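Side-chain contacts in 6-phospho-beta-glucosidase (Thermotoga maritima, PDB 1UP7), which hydrolyses cellobiose 6'-phosphate to glucose 6-phosphate and glucose, using NAD(+) and a manganese ion: residues A[13-18]-A[78-83]; A[272-277]-A[285-290]. All blocks are in the same frame, centred on the assembly; numbering follows the deposited sequence.

Contact 1 of 2, residues A[13-18]-A[78-83]; sequences SYTPEL and IFQFRP. With NAD (nicotinamide-adenine-dinucleotide), chain I.
The Y14 ring lies against the nicotinamide of NAD, whose C4N stands 3.3 Å above one face of the phenol, displaced toward its rim. The R82 guanidinium has NAD C3D centred over one face, 3.6 Å above the plane, and NAD O1A at its edge. R82 NH2 donates to NAD O1N (2.8 Å, 144°), and NE reaches the bridging NAD O3 at 3.0 Å, so one guanidinium binds the bridging oxygen and an oxygen of the nicotinamide-side phosphate. A chi1 of -61° sets the Y14 ring beside its backbone N, with CD2 3.2 Å from the carboxamide N7N of NAD. With an alanine here the ring packed against C4N and the carboxamide is gone, which would probably leave that end of the nicotinamide less firmly placed. T15 and Q80 meet directly, side chains roughly at right angles: Q80 NE2 lies 2.8 Å from T15 OG1, but the 120° angle makes this bond weak. Stronger partners are the carbonyls of G9 for Q80 NE2 and G10 for T15 OG1. Further along, L18 CD1 meets I78 CD1 tip to tip at 4.0 Å. The contact joins the start of helix 15-25, just after the glycine-rich turn of this Rossmann-type domain, to the end of strand 76-79; strand 4-8 runs parallel beside that strand, its V7 meeting L18 and Q80 and its I5 meeting I78.

Contact 2 of 2, residues A[272-277]-A[285-290]; sequences KELFEK and PEELTK
E287 sets its CG anti to the backbone N (chi1 166°) and keeps its chain extended, which carries the carboxylate across to helix 263-278. From that helix K277 bends at chi2 (147°) and brings its ammonium to the same carboxylate, the two side chains crossing at about a right angle. K277 NZ lies 3.0 Å from E287 OE1, a salt bridge that meets the oxygen on its anti side and 23° out of the carboxylate plane. The other oxygen faces a second acid: E287 OE2 is 2.8 Å from E273 OE1, and E273 CB also approaches E287 OE2, at 3.4 Å. Two acceptors this close do not make a hydrogen bond by themselves.

Next to the charged groups the packing is apolar. L274 CD2 presses on the aliphatic part of E287, 3.7 Å from its CG, and lies equally near the backbone N of L288. Its other methyl, CD1, is 3.8 Å from L288 CD1, while P285 CG rests at 4.4 Å from L274 CD2. Within the turn, the carbonyl of E286 accepts from both N and OG1 of T289. Y278 of helix 263-278 also meets P285 and L288, so the loop is fastened to the helix along its last turns.

The chemistry is therefore apolar packing of L274 against P285, L288 and the aliphatic part of E287, with charged groups at its more exposed border. Having two carboxylates and one bonded lysine, that ionic cluster probably carries an unbalanced negative charge, partly relieved by K290, whose NZ is 5.0 Å from E273 OE1 without touching it; the proximity would tend to raise the proton affinity of one acid.

Contact 1 and contact 2 lie in series along the chain, the first closing before the second opens, and their centres are 14 Å apart. Contact 1 belongs to the NAD-binding, Rossmann-type domain, on helix 15-25 and strand 76-79 of the parallel sheet; contact 2 belongs to the C-terminal domain of the family 4 glycosidases, on helix 263-278 and the loop that follows it. They meet directly at S13 and Y14: S13 OG lies 3.9 Å from L274 CD1, and Y14 CD1 lies 3.9 Å from L288 CD1. The helix and loop of contact 2 are thus packed against the cofactor-binding turn, and Y14, which touches both NAD and glucose 6-phosphate, stands at their junction.

Contact 1 of 2, residues A[13-18]-A[78-83]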
loop_
_atom_site.group_PDB
_atom_site.type_symbol
_atom_site.label_atom_id
_atom_site.label_comp_id
_atom_site.label_asym_id
_atom_site.label_seq_id
_atom_site.Cartn_x
_atom_site.Cartn_y
_atom_site.Cartn_z
ATOM N N SER A 13 -21.226 7.316 -37.822
ATOM C CA SER A 13 -22.662 7.137 -37.999
ATOM C C SER A 13 -23.457 7.278 -36.703
ATOM O O SER A 13 -24.680 7.393 -36.767
ATOM C CB SER A 13 -23.013 5.865 -38.773
ATOM O OG SER A 13 -22.745 4.708 -38.009
ATOM N N TYR A 14 -22.774 7.336 -35.554
ATOM C CA TYR A 14 -23.446 7.606 -34.274
ATOM C C TYR A 14 -23.605 9.103 -33.956
ATOM O O TYR A 14 -24.317 9.456 -32.983
ATOM C CB TYR A 14 -22.715 6.966 -33.076
ATOM C CG TYR A 14 -22.574 5.472 -33.065
ATOM C CD1 TYR A 14 -23.657 4.630 -32.771
ATOM C CD2 TYR A 14 -21.330 4.886 -33.309
ATOM C CE1 TYR A 14 -23.484 3.228 -32.748
ATOM C CE2 TYR A 14 -21.154 3.511 -33.290
ATOM C CZ TYR A 14 -22.224 2.690 -33.003
ATOM O OH TYR A 14 -21.985 1.330 -32.973
ATOM N N THR A 15 -22.935 9.959 -34.743
ATOM C CA THR A 15 -22.945 11.409 -34.497
ATOM C C THR A 15 -24.369 11.994 -34.257
ATOM O O THR A 15 -24.555 12.748 -33.315
ATOM C CB THR A 15 -22.185 12.137 -35.627
ATOM O OG1 THR A 15 -20.777 11.957 -35.432
ATOM C CG2 THR A 15 -22.392 13.643 -35.569
ATOM N N PRO A 16 -25.365 11.621 -35.073
ATOM C CA PRO A 16 -26.727 12.126 -34.884
ATOM C C PRO A 16 -27.249 11.826 -33.486
ATOM O O PRO A 16 -27.881 12.686 -32.882
ATOM C CB PRO A 16 -27.547 11.348 -35.930
ATOM C CG PRO A 16 -26.557 10.992 -36.987
ATOM C CD PRO A 16 -25.316 10.665 -36.206
ATOM N N GLU A 17 -26.968 10.633 -32.967
ATOM C CA GLU A 17 -27.360 10.288 -31.596
ATOM C C GLU A 17 -26.608 11.111 -30.561
ATOM O O GLU A 17 -27.208 11.586 -29.595
ATOM C CB GLU A 17 -27.211 8.768 -31.336
ATOM C CG GLU A 17 -28.215 8.159 -30.363
ATOM C CD GLU A 17 -29.657 8.066 -30.891
ATOM O OE1 GLU A 17 -29.914 7.508 -32.001
ATOM O OE2 GLU A 17 -30.567 8.532 -30.161
ATOM N N LEU A 18 -25.307 11.306 -30.745
ATOM C CA LEU A 18 -24.582 12.212 -29.858
ATOM C C LEU A 18 -25.214 13.599 -29.809
ATOM O O LEU A 18 -25.421 14.166 -28.736
ATOM C CB LEU A 18 -23.131 12.333 -30.261
ATOM C CG LEU A 18 -22.307 13.314 -29.437
ATOM C CD1 LEU A 18 -21.991 12.739 -28.063
ATOM C CD2 LEU A 18 -21.039 13.600 -30.247
ATOM N N ILE A 78 -14.534 15.351 -27.583
ATOM C CA ILE A 78 -15.017 13.985 -27.646
ATOM C C ILE A 78 -14.221 13.215 -28.675
ATOM O O ILE A 78 -14.269 13.550 -29.860
ATOM C CB ILE A 78 -16.557 13.935 -27.937
ATOM C CG1 ILE A 78 -17.346 14.605 -26.791
ATOM C CG2 ILE A 78 -17.027 12.467 -28.194
ATOM C CD1 ILE A 78 -18.782 14.926 -27.129
ATOM N N PHE A 79 -13.489 12.182 -28.217
ATOM C CA PHE A 79 -12.795 11.259 -29.121
ATOM C C PHE A 79 -13.749 10.160 -29.527
ATOM O O PHE A 79 -14.166 9.347 -28.689
ATOM C CB PHE A 79 -11.585 10.596 -28.445
ATOM C CG PHE A 79 -10.379 11.463 -28.362
ATOM C CD1 PHE A 79 -10.420 12.808 -28.779
ATOM C CD2 PHE A 79 -9.197 10.952 -27.839
ATOM C CE1 PHE A 79 -9.294 13.621 -28.674
ATOM C CE2 PHE A 79 -8.042 11.754 -27.750
ATOM C CZ PHE A 79 -8.098 13.091 -28.172
ATOM N N GLN A 80 -14.044 10.096 -30.816
ATOM C CA GLN A 80 -15.037 9.164 -31.332
ATOM C C GLN A 80 -14.617 8.700 -32.745
ATOM O O GLN A 80 -15.427 8.288 -33.577
ATOM C CB GLN A 80 -16.397 9.866 -31.239
ATOM C CG GLN A 80 -17.201 9.877 -32.438
ATOM C CD GLN A 80 -18.370 10.840 -32.397
ATOM O OE1 GLN A 80 -18.916 11.129 -31.349
ATOM N NE2 GLN A 80 -18.808 11.267 -33.568
ATOM N N PHE A 81 -13.320 8.749 -32.985
ATOM C CA PHE A 81 -12.710 8.302 -34.246
ATOM C C PHE A 81 -12.196 6.863 -34.163
ATOM O O PHE A 81 -11.854 6.375 -33.104
ATOM C CB PHE A 81 -11.558 9.243 -34.667
ATOM C CG PHE A 81 -10.496 9.407 -33.627
ATOM C CD1 PHE A 81 -10.632 10.358 -32.619
ATOM C CD2 PHE A 81 -9.353 8.592 -33.644
ATOM C CE1 PHE A 81 -9.638 10.511 -31.647
ATOM C CE2 PHE A 81 -8.362 8.731 -32.673
ATOM C CZ PHE A 81 -8.513 9.686 -31.664
ATOM N N ARG A 82 -12.148 6.189 -35.293
ATOM C CA ARG A 82 -11.617 4.843 -35.348
ATOM C C ARG A 82 -10.287 4.862 -36.093
ATOM O O ARG A 82 -10.275 4.984 -37.308
ATOM C CB ARG A 82 -12.605 3.927 -36.065
ATOM C CG ARG A 82 -12.267 2.434 -36.030
ATOM C CD ARG A 82 -13.216 1.591 -36.881
ATOM N NE ARG A 82 -14.584 1.631 -36.382
ATOM C CZ ARG A 82 -15.025 0.910 -35.350
ATOM N NH1 ARG A 82 -14.201 0.068 -34.704
ATOM N NH2 ARG A 82 -16.281 1.026 -34.968
ATOM N N PRO A 83 -9.168 4.746 -35.384
ATOM C CA PRO A 83 -7.868 4.659 -36.051
ATOM C C PRO A 83 -7.842 3.475 -37.028
ATOM O O PRO A 83 -8.182 2.350 -36.651
ATOM C CB PRO A 83 -6.874 4.471 -34.890
ATOM C CG PRO A 83 -7.622 4.991 -33.640
ATOM C CD PRO A 83 -9.054 4.684 -33.921
HETATM P PA NAD I . -16.148 4.810 -37.651
HETATM O O1A NAD I . -15.399 3.895 -38.535
HETATM O O2A NAD I . -17.459 5.378 -38.237
HETATM O O5B NAD I . -15.103 6.005 -37.329
HETATM C C5B NAD I . -15.582 7.257 -36.913
HETATM C C4B NAD I . -14.936 8.368 -37.731
HETATM O O4B NAD I . -13.568 8.530 -37.360
HETATM C C3B NAD I . -14.946 8.152 -39.239
HETATM O O3B NAD I . -15.719 9.190 -39.822
HETATM C C2B NAD I . -13.478 8.252 -39.658
HETATM O O2B NAD I . -13.312 8.950 -40.875
HETATM C C1B NAD I . -12.911 9.069 -38.511
HETATM N N9A NAD I . -11.468 8.956 -38.317
HETATM C C8A NAD I . -10.627 7.877 -38.512
HETATM N N7A NAD I . -9.390 8.281 -38.148
HETATM C C5A NAD I . -9.427 9.544 -37.685
HETATM C C6A NAD I . -8.465 10.426 -37.210
HETATM N N6A NAD I . -7.186 10.080 -37.114
HETATM N N1A NAD I . -8.849 11.706 -36.830
HETATM C C2A NAD I . -10.171 12.105 -36.942
HETATM N N3A NAD I . -11.107 11.233 -37.442
HETATM C C4A NAD I . -10.735 9.984 -37.804
HETATM O O3 NAD I . -16.437 3.976 -36.306
HETATM P PN NAD I . -17.555 4.230 -35.188
HETATM O O1N NAD I . -18.347 2.974 -35.202
HETATM O O2N NAD I . -18.220 5.510 -35.302
HETATM O O5D NAD I . -16.723 4.343 -33.827
HETATM C C5D NAD I . -15.566 5.140 -33.654
HETATM C C4D NAD I . -14.826 4.638 -32.404
HETATM O O4D NAD I . -15.610 4.743 -31.216
HETATM C C3D NAD I . -14.451 3.167 -32.513
HETATM O O3D NAD I . -13.167 3.067 -31.976
HETATM C C2D NAD I . -15.467 2.439 -31.639
HETATM O O2D NAD I . -15.007 1.226 -31.066
HETATM C C1D NAD I . -15.874 3.472 -30.614
HETATM N N1N NAD I . -17.330 3.469 -30.442
HETATM C C2N NAD I . -17.935 4.697 -30.586
HETATM C C3N NAD I . -19.294 4.846 -30.451
HETATM C C7N NAD I . -19.892 6.220 -30.642
HETATM O O7N NAD I . -20.874 6.753 -29.773
HETATM N N7N NAD I . -19.455 6.957 -31.675
HETATM C C4N NAD I . -20.042 3.702 -30.161
HETATM C C5N NAD I . -19.440 2.437 -30.002
HETATM C C6N NAD I . -18.057 2.334 -30.149
#

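Contact 2 of 2, residues A[272-277]-A[285-290]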
loop_
_atom_site.group_PDB
_atom_site.type_symbol
_atom_site.label_atom_id
_atom_site.label_comp_id
_atom_site.label_asym_id
_atom_site.label_seq_id
_atom_site.Cartn_x
_atom_site.Cartn_y
_atom_site.Cartn_z
ATOM N N LYS A 272 -23.050 1.864 -44.783
ATOM C CA LYS A 272 -23.343 2.363 -46.115
ATOM C C LYS A 272 -24.835 2.635 -46.308
ATOM O O LYS A 272 -25.192 3.537 -47.076
ATOM C CB LYS A 272 -22.857 1.416 -47.223
ATOM N N GLU A 273 -25.691 1.844 -45.650
ATOM C CA GLU A 273 -27.141 2.064 -45.658
ATOM C C GLU A 273 -27.511 3.282 -44.795
ATOM O O GLU A 273 -28.389 4.059 -45.151
ATOM C CB GLU A 273 -27.894 0.828 -45.154
ATOM C CG GLU A 273 -28.085 -0.291 -46.177
ATOM C CD GLU A 273 -28.330 -1.671 -45.530
ATOM O OE1 GLU A 273 -28.221 -1.813 -44.272
ATOM O OE2 GLU A 273 -28.628 -2.638 -46.275
ATOM N N LEU A 274 -26.847 3.444 -43.658
ATOM C CA LEU A 274 -27.085 4.608 -42.803
ATOM C C LEU A 274 -26.724 5.914 -43.538
ATOM O O LEU A 274 -27.522 6.871 -43.566
ATOM C CB LEU A 274 -26.336 4.477 -41.476
ATOM C CG LEU A 274 -27.012 3.550 -40.453
ATOM C CD1 LEU A 274 -26.098 3.287 -39.283
ATOM C CD2 LEU A 274 -28.339 4.121 -39.990
ATOM N N PHE A 275 -25.559 5.927 -44.185
ATOM C CA PHE A 275 -25.106 7.130 -44.878
ATOM C C PHE A 275 -25.987 7.568 -46.025
ATOM O O PHE A 275 -26.231 8.764 -46.208
ATOM C CB PHE A 275 -23.620 7.086 -45.217
ATOM C CG PHE A 275 -22.762 7.270 -43.991
ATOM C CD1 PHE A 275 -22.444 8.542 -43.530
ATOM C CD2 PHE A 275 -22.346 6.169 -43.245
ATOM C CE1 PHE A 275 -21.675 8.691 -42.365
ATOM C CE2 PHE A 275 -21.594 6.321 -42.105
ATOM C CZ PHE A 275 -21.262 7.578 -41.656
ATOM N N GLU A 276 -26.506 6.599 -46.763
ATOM C CA GLU A 276 -27.501 6.883 -47.794
ATOM C C GLU A 276 -28.785 7.500 -47.226
ATOM O O GLU A 276 -29.342 8.433 -47.807
ATOM C CB GLU A 276 -27.828 5.629 -48.611
ATOM C CG GLU A 276 -26.892 5.416 -49.796
ATOM C CD GLU A 276 -26.546 6.728 -50.510
ATOM O OE1 GLU A 276 -27.441 7.286 -51.218
ATOM O OE2 GLU A 276 -25.389 7.210 -50.328
ATOM N N LYS A 277 -29.246 6.973 -46.094
ATOM C CA LYS A 277 -30.411 7.524 -45.411
ATOM C C LYS A 277 -30.135 8.927 -44.858
ATOM O O LYS A 277 -31.008 9.778 -44.899
ATOM C CB LYS A 277 -30.866 6.605 -44.280
ATOM C CG LYS A 277 -31.927 5.611 -44.690
ATOM C CD LYS A 277 -31.776 4.297 -43.928
ATOM C CE LYS A 277 -32.894 3.289 -44.294
ATOM N NZ LYS A 277 -32.849 2.142 -43.339
ATOM N N PRO A 285 -32.844 7.511 -38.088
ATOM C CA PRO A 285 -33.449 6.268 -38.581
ATOM C C PRO A 285 -33.324 5.156 -37.533
ATOM O O PRO A 285 -32.316 5.074 -36.797
ATOM C CB PRO A 285 -32.594 5.909 -39.806
ATOM C CG PRO A 285 -31.639 7.066 -40.020
ATOM C CD PRO A 285 -31.535 7.779 -38.719
ATOM N N GLU A 286 -34.328 4.282 -37.486
ATOM C CA GLU A 286 -34.319 3.166 -36.528
ATOM C C GLU A 286 -33.119 2.234 -36.756
ATOM O O GLU A 286 -32.625 1.632 -35.803
ATOM C CB GLU A 286 -35.660 2.395 -36.553
ATOM C CG GLU A 286 -35.849 1.437 -35.364
ATOM N N GLU A 287 -32.650 2.144 -38.008
ATOM C CA GLU A 287 -31.515 1.289 -38.372
ATOM C C GLU A 287 -30.218 1.594 -37.629
ATOM O O GLU A 287 -29.304 0.760 -37.626
ATOM C CB GLU A 287 -31.234 1.301 -39.879
ATOM C CG GLU A 287 -29.862 0.704 -40.220
ATOM C CD GLU A 287 -29.698 0.238 -41.658
ATOM O OE1 GLU A 287 -30.652 0.332 -42.475
ATOM O OE2 GLU A 287 -28.581 -0.239 -41.971
ATOM N N LEU A 288 -30.117 2.760 -36.995
ATOM C CA LEU A 288 -28.957 3.024 -36.140
ATOM C C LEU A 288 -28.926 2.145 -34.870
ATOM O O LEU A 288 -27.904 2.084 -34.180
ATOM C CB LEU A 288 -28.814 4.523 -35.819
ATOM C CG LEU A 288 -27.590 5.028 -35.044
ATOM C CD1 LEU A 288 -26.319 4.515 -35.665
ATOM C CD2 LEU A 288 -27.568 6.538 -35.030
ATOM N N THR A 289 -30.007 1.423 -34.570
ATOM C CA THR A 289 -29.963 0.468 -33.433
ATOM C C THR A 289 -29.248 -0.850 -33.783
ATOM O O THR A 289 -28.711 -1.531 -32.890
ATOM C CB THR A 289 -31.349 0.177 -32.870
ATOM O OG1 THR A 289 -32.235 -0.149 -33.948
ATOM C CG2 THR A 289 -31.945 1.449 -32.245
ATOM N N LYS A 290 -29.232 -1.193 -35.083
ATOM C CA LYS A 290 -28.402 -2.292 -35.617
ATOM C C LYS A 290 -26.932 -2.202 -35.194
ATOM O O LYS A 290 -26.191 -3.192 -35.262
ATOM C CB LYS A 290 -28.454 -2.295 -37.137
ATOM C CG LYS A 290 -29.725 -2.892 -37.701
ATOM C CD LYS A 290 -29.567 -3.260 -39.186
ATOM C CE LYS A 290 -28.939 -4.659 -39.388
ATOM N NZ LYS A 290 -29.275 -5.187 -40.771
#